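Local coordinates for protein inositol 2-dehydrogenase/D-chiro-inositol 3-dehydrogenase (Lactobacillus casei, PDB 4MIY) that oxidises myo-inositol and D-chiro-inositol to their keto derivatives with NAD as the electron acceptor, a reaction of inositol breakdown, at residues H155-V160 with M272-R277; T171-H176 with V228-Q233. All coordinates share one frame; numbering follows the deposited sequence. Where two conformers were deposited one is given.

Contact 1 (H155-V160 with M272-R277); sequences HINPNV and MSWINR. With NAD (nicotinamide-adenine-dinucleotide), chain E.
A single water bridges Met272, Trp274 and Asn157. It lies 2.8 Å from Met272 O, which accepts from it. The water in turn takes the backbone N-H of Trp274, 3.1 Å from N, while its link to Asn157 OD1 is long and weak. With CG anti to the backbone N (chi1 177°), the Asn157 amide runs beside the Trp274 side chain, its plane turned 43° from the indole, and OD1 comes to the ring edge, 4.0 Å from CD1. The other end of the amide faces its own loop: Asn157 ND2 donates to Asn159 O at 2.8 Å, approaching from above the carbonyl plane, and also to Val230 O. Shortening Asn157 to an alanine is likely to leave both carbonyls without this donor and remove the water's weak tie to segment 155-160. Alongside, the Met272 chain bends back so that CE rests on Pro158 CB at 3.8 Å, while Pro158 CG packs against Met272 O. Ser273 OG accepts from Asn276 N, an N-cap at the start of helix 274-277. From this capped turn Trp274 CZ3 comes within 3.9 Å of NAD C4N, the hydride-accepting carbon, placing the contact at the nicotinamide end of the dehydrogenase's NAD pocket.

Contact 2 (T171-H176 with V228-Q233); sequences TDTLIH and VHVTAQ
Thr173 and Val228 meet obliquely, methyl against methyl, whereas Leu174 crosses the same valine at about a right angle. In Thr173 the hydroxyl sits beside the backbone N (chi1 -58°), which leaves CG2 anti to that nitrogen and aimed at the sheet. There Thr173 CG2 lies 4.0 Å from Val228 CG1, and it also reaches Val230 CG1, which a second oblique crossing brings to the same distance from CG2. The two branches of Val228 thus serve different partners: CG1 takes the threonine, while CG2 receives Leu174 CD1 at 3.9 Å. Strand 223-229 ends at His229, whose CB points away from the helix; its side chain packs on Gly244 of a neighbouring subunit. The sheet is therefore lined by helix 168-185 at Val228 and faces another chain at His229, and Val230, just past the strand end, extends the surface beneath the helix. Polar needs are met outside the interface: Thr173 OG1 bonds to Tyr164 OH, and Val230 N to Asp210 OD1. All four touching residues are buried and their closest contacts are all between methyl groups, so between segments 171-176 and 228-233 the contact rests on apolar packing, with no directional bond.

In the fold
Along the chain, the end of strand 148-156 and the loop after it form segment 155-160, the first half of contact 1, and then helix 168-185 supplies the first half of contact 2. Segment 228-233, at the end of strand 223-229, closes contact 2 over 51 intervening residues. Contact 1 closes later, at 272-277, over 111, so contact 2 is nested within its loop. Strands 148-156 and 223-229 are neighbours in the mixed sheet, and the two contacts meet where they end: Gln233 N lies 2.9 Å from Pro158 O, a probable hydrogen bond. Together they tie the ends of two neighbouring central strands of the mixed sheet to helix 168-185 and to the turn leading into helix 274-277.

Contact 1 (H155-V160 with M272-R277)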
loop_
_atom_site.group_PDB
_atom_site.type_symbol
_atom_site.label_atom_id
_atom_site.label_comp_id
_atom_site.label_asym_id
_atom_site.label_seq_id
_atom_site.Cartn_x
_atom_site.Cartn_y
_atom_site.Cartn_z
ATOM N N HIS A 155 -13.358 15.220 -1.861
ATOM C CA HIS A 155 -14.365 14.831 -2.797
ATOM C C HIS A 155 -13.885 15.271 -4.175
ATOM O O HIS A 155 -13.933 16.399 -4.519
ATOM C CB HIS A 155 -15.725 15.436 -2.424
ATOM C CG HIS A 155 -16.887 14.805 -3.121
ATOM N ND1 HIS A 155 -18.178 14.947 -2.675
ATOM C CD2 HIS A 155 -16.963 14.076 -4.247
ATOM C CE1 HIS A 155 -18.989 14.301 -3.477
ATOM N NE2 HIS A 155 -18.278 13.763 -4.442
ATOM N N ILE A 156 -13.370 14.293 -4.899
ATOM C CA ILE A 156 -12.656 14.477 -6.142
ATOM C C ILE A 156 -13.482 13.906 -7.301
ATOM O O ILE A 156 -13.922 12.788 -7.274
ATOM C CB ILE A 156 -11.312 13.770 -6.108
ATOM C CG1 ILE A 156 -10.481 14.186 -4.896
ATOM C CG2 ILE A 156 -10.523 14.022 -7.349
ATOM C CD1 ILE A 156 -10.181 15.605 -4.820
ATOM N N ASN A 157 -13.705 14.729 -8.303
ATOM C CA ASN A 157 -14.465 14.356 -9.472
ATOM C C ASN A 157 -13.690 14.825 -10.699
ATOM O O ASN A 157 -13.035 15.820 -10.650
ATOM C CB ASN A 157 -15.846 14.998 -9.369
ATOM C CG ASN A 157 -16.706 14.752 -10.558
ATOM O OD1 ASN A 157 -17.358 13.744 -10.663
ATOM N ND2 ASN A 157 -16.707 15.685 -11.468
ATOM N N PRO A 158 -13.747 14.066 -11.778
ATOM C CA PRO A 158 -12.856 14.387 -12.902
ATOM C C PRO A 158 -13.229 15.630 -13.744
ATOM O O PRO A 158 -12.386 16.388 -14.104
ATOM C CB PRO A 158 -12.925 13.128 -13.748
ATOM C CG PRO A 158 -14.180 12.421 -13.310
ATOM C CD PRO A 158 -14.404 12.762 -11.923
ATOM N N ASN A 159 -14.513 15.794 -14.003
ATOM C CA ASN A 159 -15.022 16.873 -14.838
ATOM C C ASN A 159 -16.522 17.050 -14.630
ATOM O O ASN A 159 -17.181 16.153 -14.201
ATOM C CB ASN A 159 -14.746 16.601 -16.326
ATOM C CG ASN A 159 -13.407 17.131 -16.790
ATOM O OD1 ASN A 159 -13.158 18.320 -16.740
ATOM N ND2 ASN A 159 -12.551 16.247 -17.270
ATOM N N VAL A 160 -17.032 18.215 -14.961
ATOM C CA VAL A 160 -18.449 18.508 -14.803
ATOM C C VAL A 160 -19.132 18.927 -16.078
ATOM O O VAL A 160 -18.508 19.323 -17.008
ATOM C CB VAL A 160 -18.708 19.541 -13.715
ATOM C CG1 VAL A 160 -18.276 18.973 -12.385
ATOM C CG2 VAL A 160 -17.999 20.838 -14.000
ATOM N N MET A 272 -13.552 6.281 -12.524
ATOM C CA MET A 272 -13.870 7.527 -13.167
ATOM C C MET A 272 -15.318 7.969 -12.972
ATOM O O MET A 272 -15.649 9.062 -13.285
ATOM C CB MET A 272 -13.550 7.469 -14.663
ATOM C CG MET A 272 -12.066 7.478 -15.046
ATOM S SD MET A 272 -11.252 9.072 -14.777
ATOM C CE MET A 272 -12.034 10.180 -15.902
ATOM N N SER A 273 -16.147 7.082 -12.427
ATOM C CA SER A 273 -17.586 7.313 -12.330
ATOM C C SER A 273 -18.115 7.261 -10.912
ATOM O O SER A 273 -17.982 6.281 -10.269
ATOM C CB SER A 273 -18.268 6.243 -13.142
ATOM O OG SER A 273 -19.598 6.089 -12.804
ATOM N N TRP A 274 -18.716 8.324 -10.425
ATOM C CA TRP A 274 -19.319 8.221 -9.107
ATOM C C TRP A 274 -20.427 7.197 -9.088
ATOM O O TRP A 274 -20.732 6.651 -8.087
ATOM C CB TRP A 274 -19.825 9.536 -8.606
ATOM C CG TRP A 274 -20.734 10.254 -9.531
ATOM C CD1 TRP A 274 -20.389 11.193 -10.408
ATOM C CD2 TRP A 274 -22.141 10.120 -9.624
ATOM N NE1 TRP A 274 -21.482 11.648 -11.081
ATOM C CE2 TRP A 274 -22.577 10.997 -10.611
ATOM C CE3 TRP A 274 -23.065 9.310 -9.001
ATOM C CZ2 TRP A 274 -23.888 11.125 -10.958
ATOM C CZ3 TRP A 274 -24.361 9.427 -9.361
ATOM C CH2 TRP A 274 -24.765 10.336 -10.325
ATOM N N ILE A 275 -21.024 6.952 -10.238
ATOM C CA ILE A 275 -22.081 5.985 -10.325
ATOM C C ILE A 275 -21.569 4.637 -9.938
ATOM O O ILE A 275 -22.177 3.941 -9.182
ATOM C CB ILE A 275 -22.650 5.934 -11.724
ATOM C CG1 ILE A 275 -23.464 7.176 -11.960
ATOM C CG2 ILE A 275 -23.536 4.754 -11.905
ATOM C CD1 ILE A 275 -23.673 7.441 -13.368
ATOM N N ASN A 276 -20.426 4.281 -10.463
ATOM C CA ASN A 276 -19.888 2.999 -10.207
ATOM C C ASN A 276 -19.318 2.905 -8.788
ATOM O O ASN A 276 -19.468 1.918 -8.151
ATOM C CB ASN A 276 -18.868 2.651 -11.260
ATOM C CG ASN A 276 -19.490 2.444 -12.622
ATOM O OD1 ASN A 276 -20.696 2.305 -12.754
ATOM N ND2 ASN A 276 -18.666 2.412 -13.637
ATOM N N ARG A 277 -18.741 3.986 -8.299
ATOM C CA ARG A 277 -18.180 4.005 -6.945
ATOM C C ARG A 277 -19.186 3.662 -5.873
ATOM O O ARG A 277 -18.875 3.033 -4.946
ATOM C CB ARG A 277 -17.528 5.365 -6.652
ATOM C CG ARG A 277 -17.063 5.574 -5.230
ATOM C CD ARG A 277 -15.945 4.615 -4.784
ATOM N NE ARG A 277 -15.574 4.819 -3.401
ATOM C CZ ARG A 277 -16.234 4.309 -2.382
ATOM N NH1 ARG A 277 -17.278 3.542 -2.583
ATOM N NH2 ARG A 277 -15.841 4.527 -1.155
HETATM P PA NAD E . -33.140 14.078 -14.161
HETATM O O1A NAD E . -33.324 15.448 -14.599
HETATM O O2A NAD E . -32.622 13.098 -14.995
HETATM O O5B NAD E . -34.531 13.392 -13.838
HETATM C C5B NAD E . -35.532 13.972 -13.107
HETATM C C4B NAD E . -36.890 13.539 -13.677
HETATM O O4B NAD E . -37.862 14.195 -12.908
HETATM C C3B NAD E . -37.195 14.059 -15.075
HETATM O O3B NAD E . -37.663 13.037 -15.854
HETATM C C2B NAD E . -38.212 15.151 -14.886
HETATM O O2B NAD E . -39.086 15.282 -15.982
HETATM C C1B NAD E . -38.960 14.662 -13.705
HETATM N N9A NAD E . -39.652 15.680 -12.947
HETATM C C8A NAD E . -39.275 16.889 -12.671
HETATM N N7A NAD E . -40.127 17.516 -11.869
HETATM C C5A NAD E . -41.100 16.662 -11.617
HETATM C C6A NAD E . -42.346 16.647 -10.877
HETATM N N6A NAD E . -42.775 17.662 -10.169
HETATM N N1A NAD E . -43.021 15.522 -10.869
HETATM C C2A NAD E . -42.671 14.478 -11.525
HETATM N N3A NAD E . -41.575 14.429 -12.250
HETATM C C4A NAD E . -40.772 15.472 -12.317
HETATM O O3 NAD E . -32.393 14.238 -12.777
HETATM P PN NAD E . -31.761 13.042 -11.855
HETATM O O1N NAD E . -30.322 13.006 -12.078
HETATM O O2N NAD E . -32.356 11.803 -12.194
HETATM O O5D NAD E . -31.907 13.536 -10.420
HETATM C C5D NAD E . -33.142 13.370 -9.768
HETATM C C4D NAD E . -32.996 13.529 -8.290
HETATM O O4D NAD E . -32.107 12.518 -7.850
HETATM C C3D NAD E . -32.411 14.856 -7.938
HETATM O O3D NAD E . -32.979 15.266 -6.733
HETATM C C2D NAD E . -30.942 14.479 -7.766
HETATM O O2D NAD E . -30.389 15.388 -6.895
HETATM C C1D NAD E . -31.047 13.113 -7.148
HETATM N N1N NAD E . -29.815 12.339 -7.301
HETATM C C2N NAD E . -29.197 11.860 -6.225
HETATM C C3N NAD E . -28.010 11.160 -6.290
HETATM C C7N NAD E . -27.352 10.621 -5.042
HETATM O O7N NAD E . -27.968 10.414 -4.046
HETATM N N7N NAD E . -26.111 10.363 -5.141
HETATM C C4N NAD E . -27.482 10.906 -7.544
HETATM C C5N NAD E . -28.161 11.409 -8.631
HETATM C C6N NAD E . -29.315 12.131 -8.476
HETATM O O HOH W 1 -17.713 10.638 -12.185
#

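Contact 2 (T171-H176 with V228-Q233)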
loop_
_atom_site.group_PDB
_atom_site.type_symbol
_atom_site.label_atom_id
_atom_site.label_comp_id
_atom_site.label_asym_id
_atom_site.label_seq_id
_atom_site.Cartn_x
_atom_site.Cartn_y
_atom_site.Cartn_z
ATOM N N THR A 171 -24.605 21.882 -3.254
ATOM C CA THR A 171 -25.831 21.152 -3.207
ATOM C C THR A 171 -25.767 19.750 -3.835
ATOM O O THR A 171 -26.549 18.917 -3.487
ATOM C CB THR A 171 -26.997 21.962 -3.838
ATOM O OG1 THR A 171 -26.695 22.247 -5.189
ATOM C CG2 THR A 171 -27.203 23.207 -3.123
ATOM N N ASP A 172 -24.847 19.529 -4.752
ATOM C CA ASP A 172 -24.740 18.256 -5.423
ATOM C C ASP A 172 -23.529 17.422 -4.961
ATOM O O ASP A 172 -23.551 16.237 -4.995
ATOM C CB ASP A 172 -24.707 18.430 -6.938
ATOM C CG ASP A 172 -26.072 18.763 -7.523
ATOM O OD1 ASP A 172 -27.057 18.745 -6.780
ATOM O OD2 ASP A 172 -26.155 19.027 -8.706
ATOM N N THR A 173 -22.508 18.116 -4.520
ATOM C CA THR A 173 -21.230 17.517 -4.241
ATOM C C THR A 173 -20.911 17.489 -2.739
ATOM O O THR A 173 -20.956 16.462 -2.143
ATOM C CB THR A 173 -20.160 18.191 -5.097
ATOM O OG1 THR A 173 -20.511 18.055 -6.472
ATOM C CG2 THR A 173 -18.804 17.557 -4.883
ATOM N N LEU A 174 -20.670 18.631 -2.130
ATOM C CA LEU A 174 -20.366 18.664 -0.712
ATOM C C LEU A 174 -21.494 18.151 0.193
ATOM O O LEU A 174 -21.279 17.798 1.297
ATOM C CB LEU A 174 -19.936 20.083 -0.284
ATOM C CG LEU A 174 -19.432 20.292 1.136
ATOM C CD1 LEU A 174 -18.121 19.557 1.429
ATOM C CD2 LEU A 174 -19.258 21.774 1.406
ATOM N N ILE A 175 -22.683 18.141 -0.338
ATOM C CA ILE A 175 -23.844 17.730 0.417
ATOM C C ILE A 175 -23.657 16.352 1.038
ATOM O O ILE A 175 -24.150 16.090 2.082
ATOM C CB ILE A 175 -25.132 17.803 -0.446
ATOM C CG1 ILE A 175 -26.399 17.750 0.423
ATOM C CG2 ILE A 175 -25.132 16.767 -1.515
ATOM C CD1 ILE A 175 -26.571 18.905 1.221
ATOM N N HIS A 176 -22.907 15.508 0.361
ATOM C CA HIS A 176 -22.615 14.180 0.828
ATOM C C HIS A 176 -21.749 14.186 2.081
ATOM O O HIS A 176 -22.019 13.496 3.008
ATOM C CB HIS A 176 -22.002 13.341 -0.292
ATOM C CG HIS A 176 -22.965 13.044 -1.381
ATOM N ND1 HIS A 176 -24.007 12.172 -1.215
ATOM C CD2 HIS A 176 -23.083 13.534 -2.629
ATOM C CE1 HIS A 176 -24.711 12.115 -2.324
ATOM N NE2 HIS A 176 -24.157 12.916 -3.206
ATOM N N VAL A 228 -13.002 20.026 -2.062
ATOM C CA VAL A 228 -13.915 19.754 -3.150
ATOM C C VAL A 228 -13.209 20.145 -4.447
ATOM O O VAL A 228 -12.803 21.228 -4.591
ATOM C CB VAL A 228 -15.239 20.524 -2.988
ATOM C CG1 VAL A 228 -16.107 20.381 -4.202
ATOM C CG2 VAL A 228 -15.969 20.072 -1.780
ATOM N N HIS A 229 -13.045 19.191 -5.335
ATOM C CA HIS A 229 -12.296 19.390 -6.553
ATOM C C HIS A 229 -12.957 18.626 -7.664
ATOM O O HIS A 229 -12.768 17.472 -7.795
ATOM C CB HIS A 229 -10.839 18.928 -6.389
ATOM C CG HIS A 229 -9.936 19.347 -7.501
ATOM N ND1 HIS A 229 -8.664 18.870 -7.642
ATOM C CD2 HIS A 229 -10.133 20.197 -8.528
ATOM C CE1 HIS A 229 -8.114 19.406 -8.707
ATOM N NE2 HIS A 229 -8.977 20.225 -9.257
ATOM N N VAL A 230 -13.723 19.328 -8.484
ATOM C CA VAL A 230 -14.620 18.688 -9.431
ATOM C C VAL A 230 -14.172 18.706 -10.897
ATOM O O VAL A 230 -14.818 18.154 -11.737
ATOM C CB VAL A 230 -16.077 19.218 -9.298
ATOM C CG1 VAL A 230 -16.592 19.027 -7.907
ATOM C CG2 VAL A 230 -16.178 20.652 -9.712
ATOM N N THR A 231 -13.035 19.320 -11.151
ATOM C CA THR A 231 -12.400 19.286 -12.454
ATOM C C THR A 231 -11.000 18.665 -12.390
ATOM O O THR A 231 -10.131 19.012 -13.122
ATOM C CB THR A 231 -12.298 20.694 -13.115
ATOM O OG1 THR A 231 -11.469 21.540 -12.343
ATOM C CG2 THR A 231 -13.635 21.343 -13.246
ATOM N N ALA A 232 -10.852 17.721 -11.488
ATOM C CA ALA A 232 -9.582 17.143 -11.150
ATOM C C ALA A 232 -8.909 16.304 -12.209
ATOM O O ALA A 232 -7.776 16.001 -12.075
ATOM C CB ALA A 232 -9.745 16.317 -9.886
ATOM N N GLN A 233 -9.671 15.919 -13.219
ATOM C CA GLN A 233 -9.241 15.172 -14.391
ATOM C C GLN A 233 -8.934 13.671 -14.192
ATOM O O GLN A 233 -9.342 12.861 -14.952
ATOM C CB GLN A 233 -8.071 15.848 -15.120
ATOM C CG GLN A 233 -8.288 17.311 -15.470
ATOM C CD GLN A 233 -9.487 17.542 -16.344
ATOM O OE1 GLN A 233 -9.578 17.016 -17.406
ATOM N NE2 GLN A 233 -10.401 18.336 -15.874
#